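Side-chain contacts in cell wall surface anchor family protein (Streptococcus agalactiae, PDB 3PHS), which serves as a minor pilin of group B Streptococcus and mediates adhesion to lung epithelial cells through an IgG-like domain: residues I17-A22 with E43-Q48; Q78-T83 with N93-G98; A82-N85 with K89-F92. All blocks are in the same frame, centred on the assembly; numbering follows the deposited sequence.

All three interactions lie in the N-terminal beta-sandwich and tie its two sheets together: strands 13-21 and 89-95 are neighbours in one, 46-52 and 76-83 in the other. Interactions 1 and 3 are closest, with centres about 7 Å apart, and backbone pairs on both sides link them: Ile17 O to Ala90 N at 2.8 Å and Val45 O to Thr84 N at 2.9 Å, both probable hydrogen bonds. Interactions 2 and 3 share Ala82 and Thr83, their centres about 11 Å apart, with the Phe92 ring packing against the backbone of Phe80 and Glu81. Interactions 1 and 2 are about 16 Å apart and meet where Tyr47 N approaches Ala82 O.

Interaction 1: I17-A22 with E43-Q48; sequences IVHLEA and EGVLYQ
A buried contact between the two sheets of the N-terminal beta-sandwich, consistent with the Ig-like fold reported for this pilin, joins Ile17 on strand 13-21 and His19 at the break in it to Val45, just ahead of strand 46-52, and Tyr47 within it. Every second side chain on each side turns into the interior, which pairs Ile17 with Tyr47 and His19 with Val45. The polar centre is a hydrogen bond of 2.7 Å between His19 ND1 and Tyr47 OH. Either atom could be the donor, and the angle of 146° makes the bond somewhat bent. His19 reaches its partner because CG lies anti to the backbone N (chi1 -173°), swinging the imidazole across toward the opposite sheet. The two rings meet rim to rim, their planes turned 61° apart, so neither stacks on the other.

Each ring instead has a methyl group over one face. Val45 CG2 sits above the middle of the imidazole, 3.9 Å from the His19 ring centroid, while Val45 CG1 comes to 3.8 Å from His19 ND1 beside it. Around this group Ala104 and Val114 of strands 98-106 and 109-121, together with Ala90 and Phe92 of strand 89-95, pack on Tyr47, and Ile131 lies against His19. The phenol has its own CH-pi partner: Ile17 CG2 stands almost straight above the ring, 3.5 Å from the Tyr47 ring centroid.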
ATOM      1  N   ILE A  17     -11.692  13.858  12.029  1.00 11.03           N
ATOM      2  CA  ILE A  17     -10.445  13.273  11.535  1.00 11.02           C
ATOM      3  C   ILE A  17      -9.958  14.217  10.467  1.00 10.91           C
ATOM      4  O   ILE A  17     -10.697  14.504   9.532  1.00 11.08           O
ATOM      5  CB  ILE A  17     -10.680  11.856  10.886  1.00 11.70           C
ATOM      6  CG1 ILE A  17     -11.335  10.843  11.851  1.00 13.06           C
ATOM      7  CG2 ILE A  17      -9.397  11.293  10.280  1.00 12.45           C
ATOM      8  CD1 ILE A  17     -11.012  10.962  13.250  1.00 18.91           C
ATOM      9  N   VAL A  18      -8.725  14.708  10.598  1.00 10.74           N
ATOM     10  CA  VAL A  18      -8.184  15.674   9.636  1.00 10.70           C
ATOM     11  C   VAL A  18      -7.085  14.999   8.841  1.00 10.94           C
ATOM     12  O   VAL A  18      -6.032  14.648   9.383  1.00 11.33           O
ATOM     13  CB  VAL A  18      -7.649  16.965  10.332  1.00 11.20           C
ATOM     14  CG1 VAL A  18      -7.348  18.085   9.312  1.00 10.91           C
ATOM     15  CG2 VAL A  18      -8.660  17.488  11.354  1.00 10.85           C
ATOM     16  N   HIS A  19      -7.341  14.808   7.545  1.00 10.56           N
ATOM     17  CA  HIS A  19      -6.410  14.102   6.674  1.00 10.88           C
ATOM     18  C   HIS A  19      -5.538  15.090   5.882  1.00 10.35           C
ATOM     19  O   HIS A  19      -6.013  15.696   4.929  1.00 10.49           O
ATOM     20  CB  HIS A  19      -7.209  13.191   5.717  1.00 10.44           C
ATOM     21  CG  HIS A  19      -6.351  12.294   4.878  1.00 10.47           C
ATOM     22  ND1 HIS A  19      -6.331  10.923   5.028  1.00 10.02           N
ATOM     23  CD2 HIS A  19      -5.492  12.573   3.865  1.00 11.85           C
ATOM     24  CE1 HIS A  19      -5.474  10.399   4.170  1.00 10.13           C
ATOM     25  NE2 HIS A  19      -4.955  11.376   3.446  1.00 11.80           N
ATOM     26  N   LEU A  20      -4.276  15.249   6.298  1.00 11.19           N
ATOM     27  CA  LEU A  20      -3.332  16.201   5.686  1.00 11.49           C
ATOM     28  C   LEU A  20      -2.114  15.471   5.166  1.00 12.32           C
ATOM     29  O   LEU A  20      -1.547  14.618   5.859  1.00 12.16           O
ATOM     30  CB  LEU A  20      -2.863  17.259   6.707  1.00 11.92           C
ATOM     31  CG  LEU A  20      -3.984  18.047   7.405  1.00 12.31           C
ATOM     32  CD1 LEU A  20      -3.421  19.017   8.450  1.00 14.00           C
ATOM     33  CD2 LEU A  20      -4.823  18.790   6.356  1.00 12.17           C
ATOM     34  N   GLU A  21      -1.710  15.800   3.943  1.00 11.87           N
ATOM     35  CA  GLU A  21      -0.427  15.341   3.450  1.00 13.13           C
ATOM     36  C   GLU A  21       0.596  16.408   3.831  1.00 14.15           C
ATOM     37  O   GLU A  21       0.566  17.520   3.303  1.00 15.20           O
ATOM     38  CB  GLU A  21      -0.465  15.080   1.930  1.00 13.89           C
ATOM     39  CG  GLU A  21      -1.261  13.808   1.593  1.00 14.01           C
ATOM     40  CD  GLU A  21      -1.352  13.497   0.102  1.00 15.14           C
ATOM     41  OE1 GLU A  21      -0.937  14.329  -0.741  1.00 16.63           O
ATOM     42  OE2 GLU A  21      -1.886  12.416  -0.208  1.00 16.40           O
ATOM     43  N   ALA A  22       1.471  16.052   4.759  1.00 14.73           N
ATOM     44  CA  ALA A  22       2.448  16.977   5.318  1.00 16.78           C
ATOM     45  C   ALA A  22       3.850  16.453   5.047  1.00 18.19           C
ATOM     46  O   ALA A  22       4.036  15.255   4.823  1.00 19.11           O
ATOM     47  CB  ALA A  22       2.215  17.133   6.836  1.00 16.23           C
ATOM     48  N   GLU A  43      -9.519  15.649   0.065  1.00 13.51           N
ATOM     49  CA  GLU A  43     -10.949  15.339   0.065  1.00 14.34           C
ATOM     50  C   GLU A  43     -11.192  13.907  -0.452  1.00 14.37           C
ATOM     51  O   GLU A  43     -10.406  13.381  -1.273  1.00 14.39           O
ATOM     52  CB  GLU A  43     -11.705  16.389  -0.782  1.00 15.06           C
ATOM     53  CG  GLU A  43     -13.247  16.261  -0.780  1.00 18.85           C
ATOM     54  CD  GLU A  43     -13.777  15.217  -1.768  1.00 25.67           C
ATOM     55  OE1 GLU A  43     -14.888  14.678  -1.543  1.00 28.30           O
ATOM     56  OE2 GLU A  43     -13.081  14.908  -2.760  1.00 28.36           O
ATOM     57  N   GLY A  44     -12.282  13.292  -0.003  1.00 13.77           N
ATOM     58  CA  GLY A  44     -12.738  12.007  -0.566  1.00 13.89           C
ATOM     59  C   GLY A  44     -12.171  10.748   0.074  1.00 13.76           C
ATOM     60  O   GLY A  44     -12.408   9.634  -0.422  1.00 14.40           O
ATOM     61  N   VAL A  45     -11.428  10.900   1.170  1.00 12.30           N
ATOM     62  CA  VAL A  45     -10.864   9.747   1.876  1.00 12.01           C
ATOM     63  C   VAL A  45     -11.914   9.190   2.827  1.00 12.15           C
ATOM     64  O   VAL A  45     -12.506   9.936   3.636  1.00 11.09           O
ATOM     65  CB  VAL A  45      -9.529  10.071   2.650  1.00 11.57           C
ATOM     66  CG1 VAL A  45      -8.969   8.818   3.375  1.00 11.10           C
ATOM     67  CG2 VAL A  45      -8.456  10.634   1.703  1.00 13.05           C
ATOM     68  N   LEU A  46     -12.167   7.887   2.696  1.00 11.02           N
ATOM     69  CA  LEU A  46     -13.152   7.206   3.526  1.00 12.35           C
ATOM     70  C   LEU A  46     -12.540   6.727   4.826  1.00 11.93           C
ATOM     71  O   LEU A  46     -11.619   5.904   4.817  1.00 11.58           O
ATOM     72  CB  LEU A  46     -13.765   6.027   2.750  1.00 12.68           C
ATOM     73  CG  LEU A  46     -14.793   5.147   3.458  1.00 16.07           C
ATOM     74  CD1 LEU A  46     -15.873   5.985   4.141  1.00 20.23           C
ATOM     75  CD2 LEU A  46     -15.405   4.229   2.408  1.00 18.61           C
ATOM     76  N   TYR A  47     -13.045   7.271   5.936  1.00 11.45           N
ATOM     77  CA  TYR A  47     -12.683   6.809   7.286  1.00 11.61           C
ATOM     78  C   TYR A  47     -13.811   5.982   7.899  1.00 12.04           C
ATOM     79  O   TYR A  47     -15.002   6.307   7.745  1.00 11.25           O
ATOM     80  CB  TYR A  47     -12.322   8.004   8.204  1.00 11.54           C
ATOM     81  CG  TYR A  47     -10.901   8.457   7.983  1.00 11.07           C
ATOM     82  CD1 TYR A  47     -10.596   9.437   7.034  1.00 11.74           C
ATOM     83  CD2 TYR A  47      -9.849   7.863   8.676  1.00 11.11           C
ATOM     84  CE1 TYR A  47      -9.276   9.832   6.816  1.00 12.02           C
ATOM     85  CE2 TYR A  47      -8.518   8.243   8.441  1.00 11.21           C
ATOM     86  CZ  TYR A  47      -8.249   9.231   7.519  1.00 11.11           C
ATOM     87  OH  TYR A  47      -6.934   9.608   7.302  1.00 11.04           O
ATOM     88  N   GLN A  48     -13.434   4.892   8.553  1.00 12.02           N
ATOM     89  CA  GLN A  48     -14.384   4.122   9.327  1.00 12.70           C
ATOM     90  C   GLN A  48     -13.934   4.064  10.770  1.00 12.99           C
ATOM     91  O   GLN A  48     -12.747   3.909  11.046  1.00 12.85           O
ATOM     92  CB  GLN A  48     -14.538   2.721   8.748  1.00 11.98           C
ATOM     93  CG  GLN A  48     -15.124   2.798   7.380  1.00 13.62           C
ATOM     94  CD  GLN A  48     -15.327   1.469   6.720  1.00 18.39           C
ATOM     95  OE1 GLN A  48     -16.057   1.388   5.722  1.00 21.54           O
ATOM     96  NE2 GLN A  48     -14.698   0.424   7.244  1.00 14.02           N
TER

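Interaction 2: Q78-T83 with N93-G98; sequences QVFEAT and NQLPDG
At the corner where the chain leaves strand 89-95 for strand 98-106, crossing from one sheet of the beta-sandwich to the other, Leu95 and Pro96 pack against Phe80 and Gln78 of the edge strand 76-83. The turn is made at Gln94, whose backbone takes up left-handed angles (phi 53°, psi 45°). No hydrogen bond joins the two segments; the contact, made between the two sheets, is mostly apolar, with one amide nitrogen resting on the proline ring.

Phe80 is its centre. With CG anti to the carbonyl carbon (chi1 -60°), the ring extends toward the corner and receives Leu95 CD1 over one face. This CH-pi contact has Leu95 CD1 at 4.0 Å from the Phe80 ring centroid, displaced toward the rim on the CD2 side, where Leu95 CD1 comes to 3.7 Å from Phe80 CD2. The two side chains run antiparallel, from opposite sheets. Farther out on the same ring, Pro96 CD approaches Phe80 CZ at 3.9 Å. Tyr100 touches both Phe80 and Leu95, and its hydroxyl is hydrogen-bonded to Pro96 O, which ties the corner to strand 98-106.

The Gln78 chain lies roughly perpendicular to the proline. Its amide nitrogen is hydrogen-bonded to Gln51 OE1 on the adjoining strand 46-52, and from there Gln78 NE2 meets the proline ring at Pro96 CG, 3.4 Å away.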
ATOM      1  N   GLN A  78     -20.981  -0.719  17.209  1.00 22.47           N
ATOM      2  CA  GLN A  78     -21.559   0.170  16.198  1.00 21.19           C
ATOM      3  C   GLN A  78     -20.376   0.510  15.254  1.00 19.67           C
ATOM      4  O   GLN A  78     -19.213   0.458  15.668  1.00 18.63           O
ATOM      5  CB  GLN A  78     -22.090   1.487  16.798  1.00 21.57           C
ATOM      6  CG  GLN A  78     -23.518   1.464  17.395  1.00 23.84           C
ATOM      7  CD  GLN A  78     -24.055   2.860  17.714  1.00 24.94           C
ATOM      8  OE1 GLN A  78     -25.025   3.307  17.110  1.00 28.36           O
ATOM      9  NE2 GLN A  78     -23.428   3.548  18.657  1.00 23.84           N
ATOM     10  N   VAL A  79     -20.679   0.826  14.001  1.00 17.55           N
ATOM     11  CA  VAL A  79     -19.676   1.231  13.013  1.00 16.92           C
ATOM     12  C   VAL A  79     -20.136   2.564  12.407  1.00 16.60           C
ATOM     13  O   VAL A  79     -21.328   2.755  12.134  1.00 16.50           O
ATOM     14  CB  VAL A  79     -19.512   0.159  11.897  1.00 16.91           C
ATOM     15  CG1 VAL A  79     -18.468   0.586  10.846  1.00 17.08           C
ATOM     16  CG2 VAL A  79     -19.156  -1.212  12.493  1.00 17.15           C
ATOM     17  N   PHE A  80     -19.199   3.490  12.217  1.00 16.50           N
ATOM     18  CA  PHE A  80     -19.520   4.809  11.675  1.00 16.31           C
ATOM     19  C   PHE A  80     -18.584   5.082  10.517  1.00 16.22           C
ATOM     20  O   PHE A  80     -17.435   4.658  10.567  1.00 16.34           O
ATOM     21  CB  PHE A  80     -19.296   5.888  12.725  1.00 16.97           C
ATOM     22  CG  PHE A  80     -20.145   5.719  13.965  1.00 18.16           C
ATOM     23  CD1 PHE A  80     -19.782   4.802  14.944  1.00 19.61           C
ATOM     24  CD2 PHE A  80     -21.280   6.498  14.149  1.00 20.24           C
ATOM     25  CE1 PHE A  80     -20.571   4.632  16.101  1.00 21.35           C
ATOM     26  CE2 PHE A  80     -22.064   6.345  15.310  1.00 18.80           C
ATOM     27  CZ  PHE A  80     -21.701   5.398  16.271  1.00 19.07           C
ATOM     28  N   GLU A  81     -19.070   5.782   9.498  1.00 15.41           N
ATOM     29  CA  GLU A  81     -18.212   6.181   8.365  1.00 15.33           C
ATOM     30  C   GLU A  81     -18.343   7.667   8.071  1.00 14.50           C
ATOM     31  O   GLU A  81     -19.428   8.274   8.266  1.00 13.97           O
ATOM     32  CB  GLU A  81     -18.496   5.365   7.081  1.00 16.38           C
ATOM     33  CG  GLU A  81     -19.858   5.609   6.405  1.00 20.36           C
ATOM     34  CD  GLU A  81     -19.816   5.794   4.854  1.00 25.44           C
ATOM     35  OE1 GLU A  81     -19.306   4.864   4.145  1.00 21.26           O
ATOM     36  OE2 GLU A  81     -20.340   6.864   4.349  1.00 22.98           O
ATOM     37  N   ALA A  82     -17.259   8.255   7.572  1.00 13.12           N
ATOM     38  CA  ALA A  82     -17.310   9.619   7.060  1.00 12.75           C
ATOM     39  C   ALA A  82     -16.246   9.792   6.020  1.00 12.73           C
ATOM     40  O   ALA A  82     -15.165   9.195   6.114  1.00 12.33           O
ATOM     41  CB  ALA A  82     -17.133  10.683   8.188  1.00 13.04           C
ATOM     42  N   THR A  83     -16.564  10.611   5.037  1.00 12.61           N
ATOM     43  CA  THR A  83     -15.625  10.943   3.968  1.00 13.32           C
ATOM     44  C   THR A  83     -15.051  12.335   4.190  1.00 12.61           C
ATOM     45  O   THR A  83     -15.798  13.289   4.426  1.00 12.53           O
ATOM     46  CB  THR A  83     -16.358  10.898   2.621  1.00 14.01           C
ATOM     47  OG1 THR A  83     -16.883   9.580   2.420  1.00 15.85           O
ATOM     48  CG2 THR A  83     -15.431  11.266   1.488  1.00 15.18           C
ATOM     49  N   ASN A  93     -20.380  12.749  14.150  1.00 14.39           N
ATOM     50  CA  ASN A  93     -21.258  13.495  15.045  1.00 14.32           C
ATOM     51  C   ASN A  93     -22.012  12.639  16.034  1.00 15.03           C
ATOM     52  O   ASN A  93     -22.541  11.565  15.691  1.00 15.43           O
ATOM     53  CB  ASN A  93     -22.225  14.332  14.217  1.00 14.88           C
ATOM     54  CG  ASN A  93     -21.506  15.341  13.372  1.00 14.21           C
ATOM     55  OD1 ASN A  93     -21.510  15.258  12.139  1.00 16.87           O
ATOM     56  ND2 ASN A  93     -20.824  16.259  14.020  1.00 12.84           N
ATOM     57  N   GLN A  94     -22.028  13.115  17.271  1.00 15.34           N
ATOM     58  CA  GLN A  94     -22.738  12.454  18.376  1.00 15.35           C
ATOM     59  C   GLN A  94     -22.398  10.980  18.572  1.00 15.26           C
ATOM     60  O   GLN A  94     -23.288  10.129  18.733  1.00 14.35           O
ATOM     61  CB  GLN A  94     -24.236  12.670  18.228  1.00 16.30           C
ATOM     62  CG  GLN A  94     -24.560  14.144  18.078  1.00 17.98           C
ATOM     63  CD  GLN A  94     -25.942  14.479  18.535  1.00 23.75           C
ATOM     64  OE1 GLN A  94     -26.812  14.779  17.712  1.00 29.40           O
ATOM     65  NE2 GLN A  94     -26.172  14.430  19.846  1.00 23.21           N
ATOM     66  N   LEU A  95     -21.106  10.677  18.531  1.00 14.83           N
ATOM     67  CA  LEU A  95     -20.646   9.331  18.836  1.00 14.98           C
ATOM     68  C   LEU A  95     -20.806   9.086  20.335  1.00 14.59           C
ATOM     69  O   LEU A  95     -20.460   9.970  21.133  1.00 13.85           O
ATOM     70  CB  LEU A  95     -19.175   9.174  18.436  1.00 14.85           C
ATOM     71  CG  LEU A  95     -18.846   8.620  17.042  1.00 16.69           C
ATOM     72  CD1 LEU A  95     -19.606   9.278  15.903  1.00 20.14           C
ATOM     73  CD2 LEU A  95     -17.325   8.726  16.843  1.00 18.29           C
ATOM     74  N   PRO A  96     -21.335   7.901  20.719  1.00 14.56           N
ATOM     75  CA  PRO A  96     -21.416   7.522  22.123  1.00 14.95           C
ATOM     76  C   PRO A  96     -20.035   7.450  22.729  1.00 14.79           C
ATOM     77  O   PRO A  96     -19.045   7.103  22.046  1.00 13.79           O
ATOM     78  CB  PRO A  96     -22.030   6.126  22.075  1.00 14.47           C
ATOM     79  CG  PRO A  96     -22.835   6.129  20.854  1.00 16.00           C
ATOM     80  CD  PRO A  96     -21.974   6.878  19.872  1.00 15.59           C
ATOM     81  N   ASP A  97     -19.980   7.808  24.001  1.00 14.66           N
ATOM     82  CA  ASP A  97     -18.781   7.709  24.776  1.00 15.31           C
ATOM     83  C   ASP A  97     -18.251   6.274  24.638  1.00 14.21           C
ATOM     84  O   ASP A  97     -19.020   5.307  24.709  1.00 14.12           O
ATOM     85  CB  ASP A  97     -19.128   8.087  26.219  1.00 16.36           C
ATOM     86  CG  ASP A  97     -17.922   8.286  27.060  1.00 18.84           C
ATOM     87  OD1 ASP A  97     -17.301   7.265  27.403  1.00 21.57           O
ATOM     88  OD2 ASP A  97     -17.579   9.452  27.367  1.00 20.04           O
ATOM     89  N   GLY A  98     -16.960   6.126  24.354  1.00 13.38           N
ATOM     90  CA  GLY A  98     -16.419   4.790  24.075  1.00 13.17           C
ATOM     91  C   GLY A  98     -15.008   4.810  23.525  1.00 12.53           C
ATOM     92  O   GLY A  98     -14.390   5.870  23.437  1.00 12.56           O
TER

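Interaction 3: A82-N85 with K89-F92; sequences ATTN and KATF
Backbone atoms of Thr84 and Asn85 meet Lys89 O where the strands 76-83 and 89-95, joined by the short connection 84-88, come together at the edge of the beta-sandwich. Asn85 N donates a hydrogen bond of 2.8 Å to Lys89 O, and Thr84 CA adds a CA-H...O contact of 3.3 Å to Lys89 O. A water adds to these bonds: it donates to Thr83 O and Lys89 O and accepts from Thr91 N at 2.9 Å, bridging the two backbones where they begin to part.

The apolar contacts lie around Ala82 and Ala90. Ala82 CB makes a CH-pi contact over one face of the Phe92 ring, offset toward its rim, 3.9 Å from the Phe92 ring centroid, and is 3.9 Å from Ala90 CB. Thr84 CG2 reaches the same methyl, Ala90 CB, at 3.7 Å. Thr84 OG1, held between the backbone N and the carbonyl carbon (chi1 61°), is hydrogen-bonded to Ile42 O and Val45 N.

Ala82 is backbone-paired with Tyr47 of strand 46-52, Ala90 and Phe92 with Ile17 and Leu15 of strand 13-21, which places the two segments on different sheets.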
ATOM      1  N   ALA A  82     -17.259   8.255   7.572  1.00 13.12           N
ATOM      2  CA  ALA A  82     -17.310   9.619   7.060  1.00 12.75           C
ATOM      3  C   ALA A  82     -16.246   9.792   6.020  1.00 12.73           C
ATOM      4  O   ALA A  82     -15.165   9.195   6.114  1.00 12.33           O
ATOM      5  CB  ALA A  82     -17.133  10.683   8.188  1.00 13.04           C
ATOM      6  N   THR A  83     -16.564  10.611   5.037  1.00 12.61           N
ATOM      7  CA  THR A  83     -15.625  10.943   3.968  1.00 13.32           C
ATOM      8  C   THR A  83     -15.051  12.335   4.190  1.00 12.61           C
ATOM      9  O   THR A  83     -15.798  13.289   4.426  1.00 12.53           O
ATOM     10  CB  THR A  83     -16.358  10.898   2.621  1.00 14.01           C
ATOM     11  OG1 THR A  83     -16.883   9.580   2.420  1.00 15.85           O
ATOM     12  CG2 THR A  83     -15.431  11.266   1.488  1.00 15.18           C
ATOM     13  N   THR A  84     -13.734  12.475   4.087  1.00 12.79           N
ATOM     14  CA  THR A  84     -13.122  13.809   4.230  1.00 12.77           C
ATOM     15  C   THR A  84     -13.683  14.829   3.241  1.00 13.43           C
ATOM     16  O   THR A  84     -13.912  14.531   2.068  1.00 13.62           O
ATOM     17  CB  THR A  84     -11.588  13.775   4.120  1.00 12.96           C
ATOM     18  OG1 THR A  84     -11.231  13.265   2.824  1.00 10.94           O
ATOM     19  CG2 THR A  84     -10.991  12.890   5.237  1.00 11.01           C
ATOM     20  N   ASN A  85     -13.921  16.035   3.748  1.00 14.36           N
ATOM     21  CA  ASN A  85     -14.501  17.114   2.975  1.00 14.78           C
ATOM     22  C   ASN A  85     -13.437  18.050   2.385  1.00 15.30           C
ATOM     23  O   ASN A  85     -12.244  17.702   2.342  1.00 15.00           O
ATOM     24  CB  ASN A  85     -15.568  17.864   3.814  1.00 14.78           C
ATOM     25  CG  ASN A  85     -14.987  18.563   5.053  1.00 15.11           C
ATOM     26  OD1 ASN A  85     -15.717  18.840   6.015  1.00 18.58           O
ATOM     27  ND2 ASN A  85     -13.698  18.846   5.039  1.00 12.26           N
ATOM     28  N   LYS A  89     -11.491  17.138   6.349  1.00 11.58           N
ATOM     29  CA  LYS A  89     -12.152  16.687   7.588  1.00 12.45           C
ATOM     30  C   LYS A  89     -13.226  15.647   7.360  1.00 11.82           C
ATOM     31  O   LYS A  89     -14.149  15.878   6.582  1.00 12.51           O
ATOM     32  CB  LYS A  89     -12.768  17.886   8.316  1.00 12.74           C
ATOM     33  CG  LYS A  89     -11.697  18.829   8.843  1.00 13.50           C
ATOM     34  CD  LYS A  89     -12.282  20.034   9.584  1.00 14.78           C
ATOM     35  CE  LYS A  89     -11.159  20.860  10.204  1.00 15.34           C
ATOM     36  NZ  LYS A  89     -11.727  21.965  11.032  1.00 13.44           N
ATOM     37  N   ALA A  90     -13.077  14.500   8.028  1.00 11.67           N
ATOM     38  CA  ALA A  90     -14.106  13.460   8.082  1.00 11.74           C
ATOM     39  C   ALA A  90     -14.756  13.596   9.452  1.00 11.55           C
ATOM     40  O   ALA A  90     -14.109  13.367  10.478  1.00 11.58           O
ATOM     41  CB  ALA A  90     -13.482  12.064   7.899  1.00 11.33           C
ATOM     42  N   THR A  91     -16.017  14.031   9.461  1.00 12.04           N
ATOM     43  CA  THR A  91     -16.687  14.419  10.712  1.00 12.31           C
ATOM     44  C   THR A  91     -17.594  13.316  11.233  1.00 12.87           C
ATOM     45  O   THR A  91     -18.337  12.683  10.466  1.00 13.34           O
ATOM     46  CB  THR A  91     -17.502  15.731  10.542  1.00 12.13           C
ATOM     47  OG1 THR A  91     -18.486  15.568   9.519  1.00 11.88           O
ATOM     48  CG2 THR A  91     -16.592  16.914  10.175  1.00 12.56           C
ATOM     49  N   PHE A  92     -17.509  13.081  12.537  1.00 12.75           N
ATOM     50  CA  PHE A  92     -18.278  12.043  13.221  1.00 13.98           C
ATOM     51  C   PHE A  92     -19.065  12.706  14.328  1.00 14.35           C
ATOM     52  O   PHE A  92     -18.490  13.181  15.308  1.00 15.17           O
ATOM     53  CB  PHE A  92     -17.346  10.968  13.785  1.00 14.19           C
ATOM     54  CG  PHE A  92     -16.632  10.195  12.712  1.00 15.20           C
ATOM     55  CD1 PHE A  92     -17.176   9.008  12.216  1.00 18.87           C
ATOM     56  CD2 PHE A  92     -15.462  10.690  12.152  1.00 15.69           C
ATOM     57  CE1 PHE A  92     -16.527   8.289  11.178  1.00 17.20           C
ATOM     58  CE2 PHE A  92     -14.803   9.991  11.118  1.00 15.54           C
ATOM     59  CZ  PHE A  92     -15.336   8.799  10.632  1.00 16.09           C
TER
HETATM   60  O   HOH W   1     -16.972  14.693   6.754  1.00 16.33           O